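Local coordinates for protein halogenase PltM (Pseudomonas fluorescens, PDB 6BZN) that probably halogenates phenolic substrates as a flavin-dependent enzyme that binds FAD and accepts more than one halide, at residues A[214-219]-A[280-285]. Numbering follows the deposited sequence.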
loop_
_atom_site.group_PDB
_atom_site.type_symbol
_atom_site.label_atom_id
_atom_site.label_comp_id
_atom_site.label_asym_id
_atom_site.label_seq_id
_atom_site.Cartn_x
_atom_site.Cartn_y
_atom_site.Cartn_z
ATOM N N ASP A 214 2.693 5.853 15.348
ATOM C CA ASP A 214 1.588 6.688 15.819
ATOM C C ASP A 214 1.611 7.955 14.975
ATOM O O ASP A 214 2.358 8.896 15.269
ATOM C CB ASP A 214 1.787 6.972 17.310
ATOM C CG ASP A 214 0.642 7.762 17.948
ATOM O OD1 ASP A 214 -0.323 8.186 17.277
ATOM O OD2 ASP A 214 0.735 7.954 19.183
ATOM N N THR A 215 0.813 7.962 13.906
ATOM C CA THR A 215 0.839 9.019 12.931
ATOM C C THR A 215 -0.543 9.467 12.534
ATOM O O THR A 215 -1.510 8.711 12.660
ATOM C CB THR A 215 1.587 8.622 11.628
ATOM O OG1 THR A 215 0.990 7.465 11.040
ATOM C CG2 THR A 215 3.071 8.364 11.892
ATOM N N CYS A 216 -0.600 10.706 12.052
ATOM C CA CYS A 216 -1.808 11.320 11.516
ATOM C C CYS A 216 -1.555 11.639 10.046
ATOM O O CYS A 216 -0.407 11.577 9.576
ATOM C CB CYS A 216 -2.178 12.594 12.288
ATOM S SG CYS A 216 -0.948 13.911 12.225
ATOM N N SER A 217 -2.626 11.945 9.319
ATOM C CA SER A 217 -2.541 12.246 7.905
ATOM C C SER A 217 -3.558 13.305 7.501
ATOM O O SER A 217 -4.722 13.252 7.927
ATOM C CB SER A 217 -2.763 10.962 7.090
ATOM O OG SER A 217 -2.564 11.202 5.709
ATOM N N PHE A 218 -3.098 14.256 6.685
ATOM C CA PHE A 218 -3.929 15.244 6.006
ATOM C C PHE A 218 -3.753 15.020 4.506
ATOM O O PHE A 218 -2.609 15.009 4.027
ATOM C CB PHE A 218 -3.451 16.660 6.277
ATOM C CG PHE A 218 -3.512 17.108 7.719
ATOM C CD1 PHE A 218 -2.497 16.782 8.604
ATOM C CD2 PHE A 218 -4.519 17.964 8.146
ATOM C CE1 PHE A 218 -2.508 17.242 9.911
ATOM C CE2 PHE A 218 -4.553 18.426 9.452
ATOM C CZ PHE A 218 -3.541 18.070 10.339
ATOM N N PHE A 219 -4.837 14.871 3.753
ATOM C CA PHE A 219 -4.715 14.617 2.322
ATOM C C PHE A 219 -5.810 15.242 1.473
ATOM O O PHE A 219 -6.944 15.469 1.926
ATOM C CB PHE A 219 -4.605 13.118 2.023
ATOM C CG PHE A 219 -5.640 12.275 2.714
ATOM C CD1 PHE A 219 -5.455 11.866 4.030
ATOM C CD2 PHE A 219 -6.798 11.905 2.062
ATOM C CE1 PHE A 219 -6.409 11.092 4.681
ATOM C CE2 PHE A 219 -7.750 11.123 2.700
ATOM C CZ PHE A 219 -7.553 10.713 4.009
ATOM N N PHE A 280 2.231 13.442 10.176
ATOM C CA PHE A 280 3.083 13.703 11.337
ATOM C C PHE A 280 3.205 12.487 12.249
ATOM O O PHE A 280 2.244 11.784 12.502
ATOM C CB PHE A 280 2.553 14.888 12.156
ATOM C CG PHE A 280 2.568 16.187 11.416
ATOM C CD1 PHE A 280 3.782 16.763 11.033
ATOM C CD2 PHE A 280 1.388 16.853 11.122
ATOM C CE1 PHE A 280 3.809 17.977 10.351
ATOM C CE2 PHE A 280 1.404 18.057 10.446
ATOM C CZ PHE A 280 2.616 18.620 10.052
ATOM N N ASN A 281 4.420 12.279 12.738
ATOM C CA ASN A 281 4.688 11.448 13.883
ATOM C C ASN A 281 4.118 12.163 15.111
ATOM O O ASN A 281 4.656 13.180 15.551
ATOM C CB ASN A 281 6.200 11.251 14.017
ATOM C CG ASN A 281 6.580 10.380 15.187
ATOM O OD1 ASN A 281 5.744 10.011 16.001
ATOM N ND2 ASN A 281 7.855 10.031 15.268
ATOM N N ASN A 282 3.034 11.620 15.666
ATOM C CA ASN A 282 2.316 12.264 16.782
ATOM C C ASN A 282 3.165 12.337 18.059
ATOM O O ASN A 282 2.909 13.175 18.927
ATOM C CB ASN A 282 1.003 11.540 17.086
ATOM C CG ASN A 282 -0.066 11.744 16.015
ATOM O OD1 ASN A 282 -0.275 12.852 15.524
ATOM N ND2 ASN A 282 -0.793 10.681 15.699
ATOM N N ALA A 283 4.177 11.480 18.161
ATOM C CA ALA A 283 5.166 11.576 19.240
ATOM C C ALA A 283 6.048 12.819 19.139
ATOM O O ALA A 283 6.643 13.214 20.141
ATOM C CB ALA A 283 6.040 10.328 19.278
ATOM N N LYS A 284 6.167 13.413 17.949
ATOM C CA LYS A 284 6.998 14.604 17.749
ATOM C C LYS A 284 6.235 15.884 17.460
ATOM O O LYS A 284 6.712 16.938 17.816
ATOM C CB LYS A 284 8.004 14.370 16.637
ATOM C CG LYS A 284 9.071 13.350 16.997
ATOM C CD LYS A 284 10.083 13.241 15.885
ATOM C CE LYS A 284 11.052 12.104 16.134
ATOM N NZ LYS A 284 12.129 12.547 17.041
ATOM N N TYR A 285 5.090 15.813 16.787
ATOM C CA TYR A 285 4.274 16.999 16.547
ATOM C C TYR A 285 2.819 16.591 16.451
ATOM O O TYR A 285 2.495 15.699 15.662
ATOM C CB TYR A 285 4.682 17.718 15.248
ATOM C CG TYR A 285 3.785 18.885 14.919
ATOM C CD1 TYR A 285 3.898 20.096 15.616
ATOM C CD2 TYR A 285 2.811 18.794 13.925
ATOM C CE1 TYR A 285 3.071 21.169 15.331
ATOM C CE2 TYR A 285 1.979 19.857 13.631
ATOM C CZ TYR A 285 2.109 21.044 14.333
ATOM O OH TYR A 285 1.289 22.098 14.059
HETATM O O HOH W 1 5.108 7.263 15.836
#
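N282 closes onto D214 through two hydrogen bonds, one from its backbone and one from its side chain. N282 N donates to D214 O at 2.8 Å. From the side-chain amide, ND2 gives D214 OD1 a nearly straight bond of 3.0 Å (169°), lying in its own amide plane but meeting the carboxylate from above. The two planes are accordingly steep to each other, 75° apart. The same ND2 also donates to P322 O, so the amide ties this turn to the chain just beyond strand 313-321. With N282 cut back to an alanine, D214 OD1 and P322 O would probably lose this shared donor, leaving the carboxylate less firmly held, with a weak, long ion pair to R323.

The tightly packed side holds C216, F218 and F280. SG of C216, set between its own backbone N and carbonyl carbon, is carried to the F280 side; it lies 3.6 Å from F280 CB and at the edge of that ring, 83° off its normal: a Cys sulfur-aromatic contact. F218 CE1 adds a second edge contact, 4.0 Å from F280 CE2, while Y285 CD2 covers one face of F280, 3.5 Å above its centre. L298 of helix 291-301 also touches F280.

The side of N281 and A283 is looser and wetter, with A283 exposed and barely touching 214-219. There a water accepts from D214 N and donates to N281 OD1, while that oxygen takes A283 N at 3.0 Å in an Asx turn.

Backbone evidence identifies the frame: C216 N donates to F280 O at 3.1 Å, and T215 faces N281 as a non-hydrogen-bonded pair. Together these features describe neighbouring antiparallel strands, 215-223 and 273-281, of the mixed sheet in this flavin-dependent halogenase, with the N281 Asx turn helping to lead the chain on from the second strand.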